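DNA repair protein PprA (Deinococcus deserti, PDB 6MC8) is a radiation-induced DNA-binding protein of DNA damage repair and genome segregation that forms filaments. Local coordinates at residues A[248-251]-A[255-258]; A[40-45]-A[78-83]; A[181-186]-A[275-280]. The protein carries 2 engineered substitutions. All coordinates share one frame; numbering follows the deposited sequence.

Contact 1: residues A[248-251]-A[255-258]; sequences ALNQ and AHFA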
loop_
_atom_site.group_PDB
_atom_site.type_symbol
_atom_site.label_atom_id
_atom_site.label_comp_id
_atom_site.label_asym_id
_atom_site.label_seq_id
_atom_site.Cartn_x
_atom_site.Cartn_y
_atom_site.Cartn_z
ATOM N N ALA A 248 25.734 17.479 -37.198
ATOM C CA ALA A 248 24.366 17.979 -37.172
ATOM C C ALA A 248 23.429 16.959 -36.546
ATOM O O ALA A 248 22.434 17.323 -35.913
ATOM C CB ALA A 248 23.913 18.336 -38.585
ATOM N N LEU A 249 23.717 15.687 -36.711
ATOM C CA LEU A 249 22.926 14.613 -36.079
ATOM C C LEU A 249 23.119 14.650 -34.560
ATOM O O LEU A 249 22.208 14.393 -33.873
ATOM C CB LEU A 249 23.347 13.283 -36.700
ATOM C CG LEU A 249 22.628 12.034 -36.207
ATOM C CD1 LEU A 249 21.168 12.095 -36.533
ATOM C CD2 LEU A 249 23.230 10.799 -36.809
ATOM N N ASN A 250 24.315 14.968 -34.095
ATOM C CA ASN A 250 24.661 15.032 -32.656
ATOM C C ASN A 250 23.893 16.110 -31.895
ATOM O O ASN A 250 23.746 15.948 -30.739
ATOM C CB ASN A 250 26.157 14.974 -32.391
ATOM C CG ASN A 250 26.455 13.964 -31.315
ATOM O OD1 ASN A 250 26.209 12.773 -31.493
ATOM N ND2 ASN A 250 26.942 14.438 -30.187
ATOM N N GLN A 251 23.519 17.207 -32.536
ATOM C CA GLN A 251 22.722 18.271 -31.892
ATOM C C GLN A 251 21.253 17.878 -31.881
ATOM O O GLN A 251 20.488 18.593 -31.329
ATOM C CB GLN A 251 22.821 19.585 -32.645
ATOM C CG GLN A 251 24.218 19.979 -33.041
ATOM C CD GLN A 251 25.151 20.101 -31.870
ATOM O OE1 GLN A 251 24.849 20.727 -30.880
ATOM N NE2 GLN A 251 26.311 19.506 -31.993
ATOM N N ALA A 255 19.671 11.659 -31.516
ATOM C CA ALA A 255 20.932 11.004 -31.205
ATOM C C ALA A 255 21.107 10.717 -29.722
ATOM O O ALA A 255 22.130 10.144 -29.338
ATOM C CB ALA A 255 22.103 11.856 -31.682
ATOM N N HIS A 256 20.151 11.113 -28.880
ATOM C CA HIS A 256 20.322 11.028 -27.439
ATOM C C HIS A 256 19.102 10.478 -26.717
ATOM O O HIS A 256 19.149 10.311 -25.497
ATOM C CB HIS A 256 20.672 12.410 -26.877
ATOM C CG HIS A 256 21.877 13.013 -27.520
ATOM N ND1 HIS A 256 23.156 12.587 -27.247
ATOM C CD2 HIS A 256 21.991 13.964 -28.475
ATOM C CE1 HIS A 256 24.009 13.269 -27.987
ATOM N NE2 HIS A 256 23.328 14.113 -28.738
ATOM N N PHE A 257 18.027 10.176 -27.434
ATOM C CA PHE A 257 16.800 9.662 -26.850
ATOM C C PHE A 257 16.192 8.644 -27.798
ATOM O O PHE A 257 16.101 8.885 -29.002
ATOM C CB PHE A 257 15.801 10.789 -26.569
ATOM C CG PHE A 257 16.177 11.660 -25.412
ATOM C CD1 PHE A 257 15.805 11.313 -24.127
ATOM C CD2 PHE A 257 16.916 12.814 -25.603
ATOM C CE1 PHE A 257 16.147 12.106 -23.060
ATOM C CE2 PHE A 257 17.270 13.604 -24.537
ATOM C CZ PHE A 257 16.879 13.253 -23.265
ATOM N N ALA A 258 15.780 7.508 -27.249
ATOM C CA ALA A 258 15.145 6.461 -28.029
ATOM C C ALA A 258 13.955 5.909 -27.260
ATOM O O ALA A 258 13.879 6.018 -26.037
ATOM C CB ALA A 258 16.129 5.337 -28.368
#

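Contact 2: residues A[40-45]-A[78-83]; sequences AELVAT and DRWGLG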
loop_
_atom_site.group_PDB
_atom_site.type_symbol
_atom_site.label_atom_id
_atom_site.label_comp_id
_atom_site.label_asym_id
_atom_site.label_seq_id
_atom_site.Cartn_x
_atom_site.Cartn_y
_atom_site.Cartn_z
ATOM N N ALA A 40 9.073 20.473 -28.416
ATOM C CA ALA A 40 8.311 19.625 -29.324
ATOM C C ALA A 40 9.221 18.661 -30.070
ATOM O O ALA A 40 8.820 17.538 -30.383
ATOM C CB ALA A 40 7.527 20.490 -30.308
ATOM N N GLU A 41 10.449 19.088 -30.350
ATOM C CA GLU A 41 11.410 18.234 -31.033
ATOM C C GLU A 41 11.971 17.175 -30.095
ATOM O O GLU A 41 12.358 16.089 -30.538
ATOM C CB GLU A 41 12.514 19.107 -31.615
ATOM C CG GLU A 41 12.017 19.984 -32.751
ATOM C CD GLU A 41 12.922 21.165 -33.023
ATOM O OE1 GLU A 41 13.876 21.368 -32.249
ATOM O OE2 GLU A 41 12.660 21.907 -33.989
ATOM N N LEU A 42 12.004 17.469 -28.795
ATOM C CA LEU A 42 12.468 16.491 -27.819
ATOM C C LEU A 42 11.458 15.367 -27.632
ATOM O O LEU A 42 11.816 14.185 -27.674
ATOM C CB LEU A 42 12.753 17.179 -26.488
ATOM C CG LEU A 42 13.222 16.260 -25.367
ATOM C CD1 LEU A 42 14.524 15.608 -25.748
ATOM C CD2 LEU A 42 13.363 17.028 -24.076
ATOM N N VAL A 43 10.185 15.711 -27.428
ATOM C CA VAL A 43 9.176 14.692 -27.167
ATOM C C VAL A 43 8.683 14.010 -28.431
ATOM O O VAL A 43 7.964 13.014 -28.339
ATOM C CB VAL A 43 7.987 15.278 -26.379
ATOM C CG1 VAL A 43 8.450 15.771 -25.027
ATOM C CG2 VAL A 43 7.310 16.389 -27.158
ATOM N N ALA A 44 9.068 14.504 -29.611
ATOM C CA ALA A 44 8.774 13.784 -30.843
ATOM C C ALA A 44 9.667 12.565 -31.020
ATOM O O ALA A 44 9.343 11.688 -31.824
ATOM C CB ALA A 44 8.912 14.707 -32.050
ATOM N N THR A 45 10.776 12.489 -30.282
ATOM C CA THR A 45 11.565 11.267 -30.239
ATOM C C THR A 45 10.853 10.160 -29.478
ATOM O O THR A 45 11.212 8.991 -29.632
ATOM C CB THR A 45 12.929 11.531 -29.604
ATOM O OG1 THR A 45 12.759 11.932 -28.241
ATOM C CG2 THR A 45 13.654 12.628 -30.357
ATOM N N ASP A 78 7.599 7.699 -20.145
ATOM C CA ASP A 78 7.011 6.365 -20.201
ATOM C C ASP A 78 7.542 5.588 -21.393
ATOM O O ASP A 78 7.561 4.355 -21.385
ATOM C CB ASP A 78 5.488 6.455 -20.278
ATOM C CG ASP A 78 4.863 6.929 -18.997
ATOM O OD1 ASP A 78 5.432 6.672 -17.922
ATOM O OD2 ASP A 78 3.798 7.563 -19.063
ATOM N N ARG A 79 7.990 6.297 -22.421
ATOM C CA ARG A 79 8.399 5.682 -23.666
ATOM C C ARG A 79 9.909 5.653 -23.841
ATOM O O ARG A 79 10.429 4.729 -24.470
ATOM C CB ARG A 79 7.722 6.418 -24.815
ATOM C CG ARG A 79 6.233 6.217 -24.771
ATOM C CD ARG A 79 5.524 7.048 -25.779
ATOM N NE ARG A 79 4.102 6.746 -25.814
ATOM C CZ ARG A 79 3.241 7.318 -26.641
ATOM N NH1 ARG A 79 3.660 8.223 -27.509
ATOM N NH2 ARG A 79 1.966 6.978 -26.605
ATOM N N TRP A 80 10.617 6.632 -23.278
ATOM C CA TRP A 80 12.074 6.588 -23.255
ATOM C C TRP A 80 12.589 5.418 -22.427
ATOM O O TRP A 80 13.624 4.834 -22.761
ATOM C CB TRP A 80 12.609 7.911 -22.721
ATOM C CG TRP A 80 12.507 9.031 -23.696
ATOM C CD1 TRP A 80 12.411 8.930 -25.046
ATOM C CD2 TRP A 80 12.405 10.422 -23.390
ATOM N NE1 TRP A 80 12.308 10.173 -25.607
ATOM C CE2 TRP A 80 12.294 11.108 -24.609
ATOM C CE3 TRP A 80 12.414 11.156 -22.202
ATOM C CZ2 TRP A 80 12.196 12.492 -24.677
ATOM C CZ3 TRP A 80 12.315 12.526 -22.272
ATOM C CH2 TRP A 80 12.207 13.182 -23.499
ATOM N N GLY A 81 11.871 5.053 -21.366
ATOM C CA GLY A 81 12.163 3.866 -20.588
ATOM C C GLY A 81 13.465 3.923 -19.821
ATOM O O GLY A 81 14.238 2.963 -19.818
ATOM N N LEU A 82 13.719 5.046 -19.167
ATOM C CA LEU A 82 14.979 5.252 -18.479
ATOM C C LEU A 82 14.983 4.660 -17.080
ATOM O O LEU A 82 16.036 4.626 -16.440
ATOM C CB LEU A 82 15.294 6.748 -18.418
ATOM C CG LEU A 82 15.341 7.424 -19.789
ATOM C CD1 LEU A 82 15.605 8.912 -19.662
ATOM C CD2 LEU A 82 16.348 6.770 -20.714
ATOM N N GLY A 83 13.847 4.173 -16.601
ATOM C CA GLY A 83 13.771 3.643 -15.256
ATOM C C GLY A 83 13.650 4.718 -14.203
ATOM O O GLY A 83 14.222 4.583 -13.116
#

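Contact 3: residues A[181-186]-A[275-280]; sequences TRTWRQ and DRWKAM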
loop_
_atom_site.group_PDB
_atom_site.type_symbol
_atom_site.label_atom_id
_atom_site.label_comp_id
_atom_site.label_asym_id
_atom_site.label_seq_id
_atom_site.Cartn_x
_atom_site.Cartn_y
_atom_site.Cartn_z
ATOM N N THR A 181 8.351 -7.313 -19.203
ATOM C CA THR A 181 7.137 -6.657 -18.749
ATOM C C THR A 181 7.001 -6.728 -17.233
ATOM O O THR A 181 7.567 -7.605 -16.578
ATOM C CB THR A 181 5.899 -7.251 -19.447
ATOM O OG1 THR A 181 4.733 -6.517 -19.071
ATOM C CG2 THR A 181 5.716 -8.696 -19.100
ATOM N N ARG A 182 6.260 -5.764 -16.684
ATOM C CA ARG A 182 5.963 -5.699 -15.262
ATOM C C ARG A 182 4.662 -4.941 -15.040
ATOM O O ARG A 182 4.252 -4.120 -15.861
ATOM C CB ARG A 182 7.105 -5.054 -14.466
ATOM C CG ARG A 182 7.447 -3.631 -14.843
ATOM C CD ARG A 182 8.658 -3.186 -14.061
ATOM N NE ARG A 182 9.149 -1.875 -14.455
ATOM C CZ ARG A 182 10.199 -1.282 -13.901
ATOM N NH1 ARG A 182 10.858 -1.885 -12.929
ATOM N NH2 ARG A 182 10.592 -0.091 -14.320
ATOM N N THR A 183 4.021 -5.231 -13.914
ATOM C CA THR A 183 2.701 -4.723 -13.576
ATOM C C THR A 183 2.726 -4.175 -12.157
ATOM O O THR A 183 3.300 -4.799 -11.261
ATOM C CB THR A 183 1.648 -5.842 -13.716
ATOM O OG1 THR A 183 1.552 -6.237 -15.091
ATOM C CG2 THR A 183 0.278 -5.414 -13.204
ATOM N N TRP A 184 2.129 -3.002 -11.953
ATOM C CA TRP A 184 2.078 -2.439 -10.615
ATOM C C TRP A 184 0.797 -1.643 -10.420
ATOM O O TRP A 184 0.208 -1.132 -11.375
ATOM C CB TRP A 184 3.311 -1.573 -10.333
ATOM C CG TRP A 184 3.393 -0.262 -11.053
ATOM C CD1 TRP A 184 3.117 0.966 -10.540
ATOM C CD2 TRP A 184 3.754 -0.051 -12.421
ATOM N NE1 TRP A 184 3.311 1.931 -11.488
ATOM C CE2 TRP A 184 3.697 1.334 -12.657
ATOM C CE3 TRP A 184 4.121 -0.899 -13.470
ATOM C CZ2 TRP A 184 4.004 1.893 -13.892
ATOM C CZ3 TRP A 184 4.420 -0.341 -14.694
ATOM C CH2 TRP A 184 4.353 1.039 -14.897
ATOM N N ARG A 185 0.364 -1.566 -9.165
ATOM C CA ARG A 185 -0.736 -0.714 -8.741
ATOM C C ARG A 185 -0.214 0.330 -7.765
ATOM O O ARG A 185 0.552 0.004 -6.856
ATOM C CB ARG A 185 -1.866 -1.527 -8.091
ATOM C CG ARG A 185 -2.991 -0.666 -7.519
ATOM C CD ARG A 185 -4.153 -1.450 -6.952
ATOM N NE ARG A 185 -4.966 -2.046 -7.999
ATOM C CZ ARG A 185 -5.116 -3.348 -8.174
ATOM N NH1 ARG A 185 -4.515 -4.196 -7.359
ATOM N NH2 ARG A 185 -5.873 -3.801 -9.158
ATOM N N GLN A 186 -0.609 1.583 -7.969
ATOM C CA GLN A 186 -0.345 2.652 -7.015
ATOM C C GLN A 186 -1.656 3.381 -6.762
ATOM O O GLN A 186 -2.109 4.161 -7.604
ATOM C CB GLN A 186 0.727 3.612 -7.520
ATOM C CG GLN A 186 1.155 4.614 -6.475
ATOM C CD GLN A 186 2.240 5.531 -6.967
ATOM O OE1 GLN A 186 2.628 5.482 -8.130
ATOM N NE2 GLN A 186 2.751 6.370 -6.080
ATOM N N ASP A 275 -9.155 -9.096 -17.192
ATOM C CA ASP A 275 -9.338 -9.033 -18.634
ATOM C C ASP A 275 -9.035 -7.635 -19.153
ATOM O O ASP A 275 -8.707 -7.459 -20.331
ATOM C CB ASP A 275 -10.754 -9.464 -19.010
ATOM C CG ASP A 275 -11.002 -10.939 -18.759
ATOM O OD1 ASP A 275 -10.029 -11.718 -18.771
ATOM O OD2 ASP A 275 -12.173 -11.322 -18.566
ATOM N N ARG A 276 -9.138 -6.630 -18.283
ATOM C CA ARG A 276 -8.673 -5.294 -18.630
ATOM C C ARG A 276 -7.153 -5.250 -18.699
ATOM O O ARG A 276 -6.588 -4.696 -19.647
ATOM C CB ARG A 276 -9.184 -4.275 -17.617
ATOM C CG ARG A 276 -8.720 -2.866 -17.899
ATOM C CD ARG A 276 -9.410 -2.274 -19.104
ATOM N NE ARG A 276 -8.889 -0.949 -19.410
ATOM C CZ ARG A 276 -7.955 -0.705 -20.320
ATOM N NH1 ARG A 276 -7.476 -1.693 -21.058
ATOM N NH2 ARG A 276 -7.531 0.532 -20.522
ATOM N N TRP A 277 -6.484 -5.834 -17.695
ATOM C CA TRP A 277 -5.023 -5.880 -17.651
ATOM C C TRP A 277 -4.446 -6.625 -18.845
ATOM O O TRP A 277 -3.381 -6.262 -19.355
ATOM C CB TRP A 277 -4.553 -6.551 -16.359
ATOM C CG TRP A 277 -3.071 -6.753 -16.326
ATOM C CD1 TRP A 277 -2.119 -5.822 -16.059
ATOM C CD2 TRP A 277 -2.372 -7.947 -16.694
ATOM N NE1 TRP A 277 -0.870 -6.375 -16.189
ATOM C CE2 TRP A 277 -1.001 -7.677 -16.584
ATOM C CE3 TRP A 277 -2.779 -9.217 -17.102
ATOM C CZ2 TRP A 277 -0.033 -8.635 -16.851
ATOM C CZ3 TRP A 277 -1.822 -10.163 -17.365
ATOM C CH2 TRP A 277 -0.463 -9.871 -17.239
ATOM N N LYS A 278 -5.120 -7.689 -19.283
ATOM C CA LYS A 278 -4.677 -8.412 -20.467
ATOM C C LYS A 278 -4.799 -7.543 -21.710
ATOM O O LYS A 278 -3.954 -7.606 -22.608
ATOM C CB LYS A 278 -5.486 -9.698 -20.619
ATOM C CG LYS A 278 -4.801 -10.926 -20.067
ATOM C CD LYS A 278 -5.740 -12.117 -20.035
ATOM N N ALA A 279 -5.824 -6.695 -21.756
ATOM C CA ALA A 279 -5.951 -5.749 -22.854
ATOM C C ALA A 279 -4.982 -4.585 -22.694
ATOM O O ALA A 279 -4.645 -3.918 -23.675
ATOM C CB ALA A 279 -7.389 -5.250 -22.944
ATOM N N MET A 280 -4.517 -4.337 -21.469
ATOM C CA MET A 280 -3.568 -3.254 -21.226
ATOM C C MET A 280 -2.173 -3.623 -21.713
ATOM O O MET A 280 -1.502 -2.820 -22.370
ATOM C CB MET A 280 -3.538 -2.915 -19.737
ATOM C CG MET A 280 -4.720 -2.129 -19.223
ATOM S SD MET A 280 -4.845 -2.122 -17.431
ATOM C CE MET A 280 -3.420 -1.151 -16.992
#

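Contact 1: residues A[248-251]-A[255-258]
The backbone carbonyl oxygen of Asn250, near the C-terminal end of helix 245-250, takes a hydrogen bond from the imidazole of His256, with NE2 2.7 Å from O. The N-H points at the oxygen at an angle of 157°, and the oxygen sits at the ring edge, almost exactly in the imidazole plane. Seen from the acceptor the approach is less regular, the donor being tilted 19° from the carbonyl plane. With CG beside the backbone N of His256, the ring reaches back to the helix across the three-residue link between the segments.

The side-chain amide of Asn250 stands nearly upright to the same ring, the two planes being 74° apart. Its ND2 comes within 3.8 Å of CE1 of His256, a van der Waals approach rather than a second bond. Ala255 fills the angle between ring and helix. Its CB lies 3.8 Å above the imidazole plane, displaced toward the rim, and also meets the helix backbone, 3.4 Å from O of Leu249 and 4.2 Å from CA of Asn250. The methyl is thus wedged between the flat ring and the last turn, which should limit tilting of the ring.

Beyond the pair of segments, His256 rests on Ala119 and Arg120 of helix 119-127, while Leu249 touches Leu204 of helix 200-213 and Leu307.

A main-chain carbonyl this close to the end of a helix has few amides ahead of it in the chain to pair with, and here a side chain from the following loop serves it instead. The bond implies a proton on NE2, which the neutral NE2-H tautomer already supplies, and the carbonyl end of the helix would probably favour that tautomer.

Contact 2: residues A[40-45]-A[78-83]
Trp80 gives up by far the most surface here, its indole edge reaching the end of helix 35-43, where Thr45 and Leu42 receive it. The pyrrole N-H is donated to the hydroxyl of Thr45, with NE1 3.2 Å from OG1. The bond is bent, 144° at the hydrogen, and the oxygen lies close to the indole plane, 13° out of it.

OG1 is placed between the backbone N and the carbonyl carbon of Thr45 (chi1 64°), a position from which it can turn back on the chain just before it. There it donates to O of Leu42 at 2.5 Å, nearly in line with the C=O bond. The backbone N of Thr45 reaches the same carbonyl, so that two donors grip O of Leu42, and the hydroxyl passes the indole's bond on to it. The oxygen also lies in the indole plane at the edge, 3.5 Å from CZ2 of Trp80.

Leu42 supplies the apolar part. Its side chain runs across the tryptophan at about a right angle, CG meeting CH2 at 3.7 Å, with CD1 bearing on both CZ2 and CH2. Phe257 covers Trp80 further, its ring meeting the indole, and O of Trp80 takes a hydrogen bond from Ser260.

Two helix ends are thereby joined in the core. A threonine hydroxyl returned to the carbonyl three residues earlier is a familiar feature of helical turns, and Gly81, with positive phi just after Trp80, is the kind of glycine that commonly terminates a helix.

Contact 3: residues A[181-186]-A[275-280]
Two first torsions set up this meeting of strand and helix: Trp277 extends its indole with CG opposite the backbone N (chi1 174°), and Thr183 holds OG1 opposite its carbonyl carbon (chi1 -65°). The hydroxyl oxygen then accepts from the indole N-H, with NE1 of Trp277 2.7 Å from OG1 of Thr183. Short as it is, the bond is bent to 137° at the hydrogen, and the oxygen is tilted somewhat out of the ring plane.

The bend goes with a shift of the hydroxyl toward the benzene half of the indole, OG1 of Thr183 being 3.3 Å from CE2 and 3.4 Å from CZ2 of Trp277. The threonine methyl stands over the N-H corner, on the same side of the ring plane as the hydroxyl but further out of it, with CG2 3.3 Å from NE1 of Trp277. One corner of the indole thus meets both branches of Thr183, the polar one near its edge and the apolar one above it.

Around this pair, Trp277 also leans on Leu155 and Thr183 on Val192 of strand 189-195. A leucine in place of Trp277 would probably leave the buried hydroxyl of Thr183 without its N-H donor and open a gap between helix and strand.

Alternation along strand 179-186 directs the CB of Thr183 toward the helix and those of Arg182 and Trp184 away from it. Further across the sheet, Met280 packs on Val264 and Arg276 forms a salt bridge with Glu266, both in strand 261-267. The whole is a helix laid against one face of a four-stranded antiparallel sheet, with helix 274-304 following an edge strand of the sheet within this chain, 261-267, and folding back to reach an inner one.

From the N terminus, contact 2 closes first, bringing the end of helix 62-80 back to that of helix 35-43, ahead of both sheets in the sequence. Contact 3 then closes a much longer loop, from strand 179-186 to the beginning of helix 274-304, and within it contact 1 closes a tight turn after helix 245-250. Contact 2 is in series with both. Despite their separation in sequence, contacts 1 and 2 touch, the 255-258 loop packing against contact 2 through Phe257. Contact 3, which ties the four-stranded sheet to the long C-terminal helix, is remote from contact 1 but approaches contact 2 to about 5 Å between nearest atoms, without touching it.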